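Local coordinates for 4-amino-4-deoxychorismate lyase (Legionella pneumophila, PDB 3LUL), which is a class IV aminotransferase-family protein that holds pyridoxal phosphate covalently, at residues T175-Y189 / R226-S238. Sequence-based numbering, arbitrary orientation. Where two conformers were deposited one is given.
Sequences TTCANLFLIENNILY and RIEDADAVFLTNS
Phe234 lays its ring under the CB of Phe181, which sits 3.6 Å from the ring centroid, a CH-pi contact over one face. The two rings are nearly parallel (1° between planes) but slid apart, with centroids 5.2 Å away, so they barely overlap. Phe234 CG lies between its backbone N and carbonyl carbon (chi1 70°), which tips the ring across to the facing strand; its edge meets Leu188 CD2 and Ile183 CD1. Farther along this face, Thr236 CG2 touches the Phe181 ring obliquely.

Strands 179-184 and 187-190 form a beta hairpin closed by a type I' turn from Glu184 to Ile187, and 232-237 joins the other side of 179-184, antiparallel, in the mixed sheet: Phe181 and Phe234 form a hydrogen-bonded pair, Leu182 and Val233 a non-hydrogen-bonded one. The pairing ends in a classic beta bulge, where Ile183 O accepts from both Ala232 N and Asp231 N. Beside it, Asp231 OD2 takes Asn185 N (2.9 Å) on its anti side and so ties down the turn.

Tyr189, just after the turn, takes Arg226 NH2 from helix 224-228 over one face, 3.5 Å above the ring plane, in a cation-pi contact. The arginine chain bends at chi2 and chi3 to get there. The same NH2 forms a salt bridge to Glu184 OE1 (3.0 Å), whose hydrogen bond is weak, bent to 121°.

Just beyond the pairing, Ser238 OG hydrogen-bonds OP2 of the modified lysine, LLP, at position 141. Helix 201-212 covers the Phe181 and Leu188 side; on the other face, Leu180 meets strand 162-167, while strand 241-248 continues the sheet beyond 232-237, its Val245 touching Val233 and Leu235.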
loop_
_atom_site.group_PDB
_atom_site.type_symbol
_atom_site.label_atom_id
_atom_site.label_comp_id
_atom_site.label_asym_id
_atom_site.label_seq_id
_atom_site.Cartn_x
_atom_site.Cartn_y
_atom_site.Cartn_z
ATOM N N THR B 175 -10.193 -11.060 5.728
ATOM C CA THR B 175 -9.164 -11.693 4.925
ATOM C C THR B 175 -8.522 -10.727 3.908
ATOM O O THR B 175 -8.672 -9.507 4.009
ATOM C CB THR B 175 -9.708 -12.971 4.184
ATOM O OG1 THR B 175 -10.564 -12.591 3.106
ATOM C CG2 THR B 175 -10.422 -13.927 5.185
ATOM N N THR B 176 -7.799 -11.276 2.944
ATOM C CA THR B 176 -7.228 -10.472 1.843
ATOM C C THR B 176 -8.262 -9.872 0.892
ATOM O O THR B 176 -7.953 -8.960 0.122
ATOM C CB THR B 176 -6.264 -11.281 0.986
ATOM O OG1 THR B 176 -6.965 -12.314 0.268
ATOM C CG2 THR B 176 -5.140 -11.886 1.848
ATOM N N CYS B 177 -9.477 -10.416 0.901
ATOM C CA CYS B 177 -10.488 -10.000 -0.076
ATOM C C CYS B 177 -11.936 -10.108 0.381
ATOM O O CYS B 177 -12.844 -9.939 -0.430
ATOM C CB CYS B 177 -10.289 -10.855 -1.339
ATOM S SG CYS B 177 -10.701 -12.590 -1.079
ATOM N N ALA B 178 -12.172 -10.334 1.669
ATOM C CA ALA B 178 -13.502 -10.656 2.133
ATOM C C ALA B 178 -13.671 -10.384 3.620
ATOM O O ALA B 178 -12.693 -10.418 4.392
ATOM C CB ALA B 178 -13.834 -12.126 1.785
ATOM N N ASN B 179 -14.909 -10.050 3.997
ATOM C CA ASN B 179 -15.288 -9.927 5.385
ATOM C C ASN B 179 -15.578 -11.322 5.946
ATOM O O ASN B 179 -15.882 -12.256 5.191
ATOM C CB ASN B 179 -16.516 -9.019 5.536
ATOM C CG ASN B 179 -16.202 -7.546 5.216
ATOM O OD1 ASN B 179 -16.715 -6.994 4.262
ATOM N ND2 ASN B 179 -15.325 -6.931 6.016
ATOM N N LEU B 180 -15.488 -11.433 7.260
ATOM C CA LEU B 180 -15.730 -12.691 7.976
ATOM C C LEU B 180 -16.943 -12.644 8.864
ATOM O O LEU B 180 -17.181 -11.674 9.580
ATOM C CB LEU B 180 -14.528 -13.048 8.851
ATOM C CG LEU B 180 -14.610 -14.413 9.562
ATOM C CD1 LEU B 180 -13.249 -15.110 9.618
ATOM C CD2 LEU B 180 -15.118 -14.251 10.960
ATOM N N PHE B 181 -17.686 -13.753 8.858
ATOM C CA PHE B 181 -18.854 -13.983 9.715
ATOM C C PHE B 181 -18.634 -15.332 10.390
ATOM O O PHE B 181 -18.003 -16.229 9.820
ATOM C CB PHE B 181 -20.144 -14.039 8.877
ATOM C CG PHE B 181 -20.674 -12.675 8.462
ATOM C CD1 PHE B 181 -20.155 -12.015 7.359
ATOM C CD2 PHE B 181 -21.736 -12.107 9.119
ATOM C CE1 PHE B 181 -20.650 -10.797 6.964
ATOM C CE2 PHE B 181 -22.235 -10.873 8.724
ATOM C CZ PHE B 181 -21.671 -10.217 7.653
ATOM N N LEU B 182 -19.173 -15.494 11.584
ATOM C CA LEU B 182 -19.319 -16.829 12.148
ATOM C C LEU B 182 -20.702 -17.040 12.695
ATOM O O LEU B 182 -21.474 -16.095 12.904
ATOM C CB LEU B 182 -18.239 -17.080 13.183
ATOM C CG LEU B 182 -18.167 -16.134 14.355
ATOM C CD1 LEU B 182 -19.127 -16.688 15.368
ATOM C CD2 LEU B 182 -16.751 -15.972 14.986
ATOM N N ILE B 183 -21.029 -18.298 12.925
ATOM C CA ILE B 183 -22.321 -18.693 13.469
ATOM C C ILE B 183 -22.027 -19.523 14.705
ATOM O O ILE B 183 -21.224 -20.446 14.636
ATOM C CB ILE B 183 -23.152 -19.554 12.505
ATOM C CG1 ILE B 183 -23.530 -18.737 11.256
ATOM C CG2 ILE B 183 -24.403 -20.010 13.193
ATOM C CD1 ILE B 183 -24.189 -19.536 10.190
ATOM N N GLU B 184 -22.639 -19.163 15.823
ATOM C CA GLU B 184 -22.610 -19.980 17.010
ATOM C C GLU B 184 -23.992 -19.966 17.659
ATOM O O GLU B 184 -24.553 -18.887 17.901
ATOM C CB GLU B 184 -21.569 -19.405 17.973
ATOM C CG GLU B 184 -21.437 -20.178 19.284
ATOM C CD GLU B 184 -20.402 -19.532 20.205
ATOM O OE1 GLU B 184 -20.594 -18.347 20.582
ATOM O OE2 GLU B 184 -19.398 -20.206 20.519
ATOM N N ASN B 185 -24.506 -21.172 17.946
ATOM C CA ASN B 185 -25.849 -21.363 18.523
ATOM C C ASN B 185 -26.907 -20.559 17.769
ATOM O O ASN B 185 -27.715 -19.853 18.377
ATOM C CB ASN B 185 -25.879 -21.016 20.029
ATOM C CG ASN B 185 -24.790 -21.727 20.824
ATOM O OD1 ASN B 185 -24.435 -22.861 20.518
ATOM N ND2 ASN B 185 -24.243 -21.048 21.837
ATOM N N ASN B 186 -26.873 -20.662 16.434
ATOM C CA ASN B 186 -27.798 -19.989 15.515
ATOM C C ASN B 186 -27.795 -18.469 15.552
ATOM O O ASN B 186 -28.765 -17.826 15.132
ATOM C CB ASN B 186 -29.235 -20.498 15.731
ATOM C CG ASN B 186 -29.379 -21.960 15.420
ATOM O OD1 ASN B 186 -28.673 -22.484 14.567
ATOM N ND2 ASN B 186 -30.329 -22.627 16.093
ATOM N N ILE B 187 -26.724 -17.898 16.071
ATOM C CA ILE B 187 -26.548 -16.450 16.104
ATOM C C ILE B 187 -25.344 -16.104 15.241
ATOM O O ILE B 187 -24.318 -16.796 15.297
ATOM C CB ILE B 187 -26.316 -15.930 17.549
ATOM C CG1 ILE B 187 -27.543 -16.277 18.429
ATOM C CG2 ILE B 187 -26.001 -14.415 17.534
ATOM C CD1 ILE B 187 -27.259 -16.341 19.925
ATOM N N LEU B 188 -25.511 -15.047 14.440
ATOM C CA LEU B 188 -24.480 -14.572 13.518
ATOM C C LEU B 188 -23.623 -13.536 14.237
ATOM O O LEU B 188 -24.157 -12.679 14.910
ATOM C CB LEU B 188 -25.114 -13.933 12.286
ATOM C CG LEU B 188 -25.648 -14.912 11.254
ATOM C CD1 LEU B 188 -26.937 -14.379 10.592
ATOM C CD2 LEU B 188 -24.553 -15.232 10.232
ATOM N N TYR B 189 -22.301 -13.603 14.055
ATOM C CA TYR B 189 -21.364 -12.630 14.612
ATOM C C TYR B 189 -20.417 -12.153 13.485
ATOM O O TYR B 189 -20.081 -12.923 12.569
ATOM C CB TYR B 189 -20.546 -13.252 15.738
ATOM C CG TYR B 189 -21.350 -13.728 16.919
ATOM C CD1 TYR B 189 -21.894 -15.018 16.943
ATOM C CD2 TYR B 189 -21.584 -12.899 18.001
ATOM C CE1 TYR B 189 -22.669 -15.466 18.047
ATOM C CE2 TYR B 189 -22.323 -13.339 19.101
ATOM C CZ TYR B 189 -22.864 -14.621 19.110
ATOM O OH TYR B 189 -23.560 -15.060 20.172
ATOM N N ARG B 226 -13.019 -17.248 19.728
ATOM C CA ARG B 226 -14.408 -17.236 19.203
ATOM C C ARG B 226 -14.547 -17.937 17.871
ATOM O O ARG B 226 -15.543 -18.643 17.638
ATOM C CB ARG B 226 -14.960 -15.819 19.061
ATOM C CG ARG B 226 -15.145 -15.083 20.356
ATOM C CD ARG B 226 -16.114 -15.768 21.270
ATOM N NE ARG B 226 -17.397 -16.044 20.622
ATOM C CZ ARG B 226 -18.450 -15.222 20.601
ATOM N NH1 ARG B 226 -18.412 -14.030 21.193
ATOM N NH2 ARG B 226 -19.568 -15.604 19.977
ATOM N N ILE B 227 -13.576 -17.743 16.982
ATOM C CA ILE B 227 -13.611 -18.392 15.674
ATOM C C ILE B 227 -13.441 -19.891 15.852
ATOM O O ILE B 227 -14.218 -20.692 15.302
ATOM C CB ILE B 227 -12.514 -17.870 14.714
ATOM C CG1 ILE B 227 -12.586 -16.368 14.571
ATOM C CG2 ILE B 227 -12.656 -18.466 13.346
ATOM C CD1 ILE B 227 -11.300 -15.778 13.936
ATOM N N GLU B 228 -12.452 -20.280 16.645
ATOM C CA GLU B 228 -12.131 -21.696 16.854
ATOM C C GLU B 228 -13.324 -22.458 17.410
ATOM O O GLU B 228 -13.546 -23.608 17.061
ATOM C CB GLU B 228 -10.901 -21.822 17.758
ATOM C CG GLU B 228 -9.653 -21.293 17.033
ATOM C CD GLU B 228 -8.419 -21.133 17.894
ATOM O OE1 GLU B 228 -8.519 -21.075 19.140
ATOM O OE2 GLU B 228 -7.331 -21.033 17.296
ATOM N N ASP B 229 -14.093 -21.789 18.274
ATOM C CA ASP B 229 -15.303 -22.359 18.881
ATOM C C ASP B 229 -16.604 -22.220 18.059
ATOM O O ASP B 229 -17.638 -22.720 18.491
ATOM C CB ASP B 229 -15.536 -21.757 20.278
ATOM C CG ASP B 229 -14.478 -22.193 21.306
ATOM O OD1 ASP B 229 -13.644 -23.091 21.009
ATOM O OD2 ASP B 229 -14.475 -21.612 22.416
ATOM N N ALA B 230 -16.555 -21.578 16.893
ATOM C CA ALA B 230 -17.755 -21.375 16.058
ATOM C C ALA B 230 -18.341 -22.665 15.494
ATOM O O ALA B 230 -17.608 -23.615 15.254
ATOM C CB ALA B 230 -17.423 -20.422 14.899
ATOM N N ASP B 231 -19.650 -22.675 15.229
ATOM C CA ASP B 231 -20.299 -23.785 14.540
ATOM C C ASP B 231 -19.955 -23.770 13.052
ATOM O O ASP B 231 -19.738 -24.835 12.441
ATOM C CB ASP B 231 -21.827 -23.773 14.754
ATOM C CG ASP B 231 -22.218 -24.029 16.207
ATOM O OD1 ASP B 231 -21.487 -24.797 16.889
ATOM O OD2 ASP B 231 -23.239 -23.475 16.666
ATOM N N ALA B 232 -19.922 -22.562 12.477
ATOM C CA ALA B 232 -19.520 -22.364 11.091
ATOM C C ALA B 232 -18.925 -20.998 10.959
ATOM O O ALA B 232 -19.185 -20.130 11.791
ATOM C CB ALA B 232 -20.690 -22.470 10.139
ATOM N N VAL B 233 -18.174 -20.844 9.877
ATOM C CA VAL B 233 -17.470 -19.631 9.562
ATOM C C VAL B 233 -17.594 -19.464 8.077
ATOM O O VAL B 233 -17.455 -20.438 7.299
ATOM C CB VAL B 233 -15.968 -19.691 9.906
ATOM C CG1 VAL B 233 -15.279 -18.399 9.531
ATOM C CG2 VAL B 233 -15.753 -20.000 11.431
ATOM N N PHE B 234 -17.801 -18.228 7.651
ATOM C CA PHE B 234 -17.908 -17.943 6.178
ATOM C C PHE B 234 -17.482 -16.517 5.838
ATOM O O PHE B 234 -17.371 -15.650 6.702
ATOM C CB PHE B 234 -19.319 -18.264 5.632
ATOM C CG PHE B 234 -20.412 -17.322 6.090
ATOM C CD1 PHE B 234 -20.636 -16.117 5.431
ATOM C CD2 PHE B 234 -21.203 -17.634 7.194
ATOM C CE1 PHE B 234 -21.663 -15.271 5.838
ATOM C CE2 PHE B 234 -22.233 -16.782 7.622
ATOM C CZ PHE B 234 -22.460 -15.610 6.955
ATOM N N LEU B 235 -17.203 -16.290 4.565
ATOM C CA LEU B 235 -16.690 -14.995 4.095
ATOM C C LEU B 235 -17.632 -14.365 3.086
ATOM O O LEU B 235 -18.397 -15.068 2.450
ATOM C CB LEU B 235 -15.362 -15.202 3.414
ATOM C CG LEU B 235 -14.316 -16.004 4.195
ATOM C CD1 LEU B 235 -13.081 -16.269 3.307
ATOM C CD2 LEU B 235 -13.930 -15.282 5.469
ATOM N N THR B 236 -17.537 -13.051 2.913
ATOM C CA THR B 236 -18.418 -12.353 2.000
ATOM C C THR B 236 -17.622 -11.350 1.167
ATOM O O THR B 236 -16.739 -10.659 1.678
ATOM C CB THR B 236 -19.571 -11.586 2.753
ATOM O OG1 THR B 236 -19.020 -10.547 3.580
ATOM C CG2 THR B 236 -20.424 -12.522 3.655
ATOM N N ASN B 237 -17.958 -11.281 -0.113
ATOM C CA ASN B 237 -17.549 -10.191 -0.982
ATOM C C ASN B 237 -18.444 -10.127 -2.223
ATOM O O ASN B 237 -19.291 -11.001 -2.423
ATOM C CB ASN B 237 -16.055 -10.237 -1.329
ATOM C CG ASN B 237 -15.655 -11.423 -2.196
ATOM O OD1 ASN B 237 -16.470 -12.005 -2.905
ATOM N ND2 ASN B 237 -14.364 -11.763 -2.164
ATOM N N SER B 238 -18.285 -9.076 -3.018
ATOM C CA SER B 238 -19.244 -8.801 -4.103
ATOM C C SER B 238 -19.114 -9.814 -5.200
ATOM O O SER B 238 -20.104 -10.197 -5.776
ATOM C CB SER B 238 -19.013 -7.408 -4.720
ATOM O OG SER B 238 -19.435 -6.406 -3.859
HETATM O O HOH W 1 -18.524 -7.881 2.367
HETATM O O HOH W 2 -25.690 -23.069 15.298
#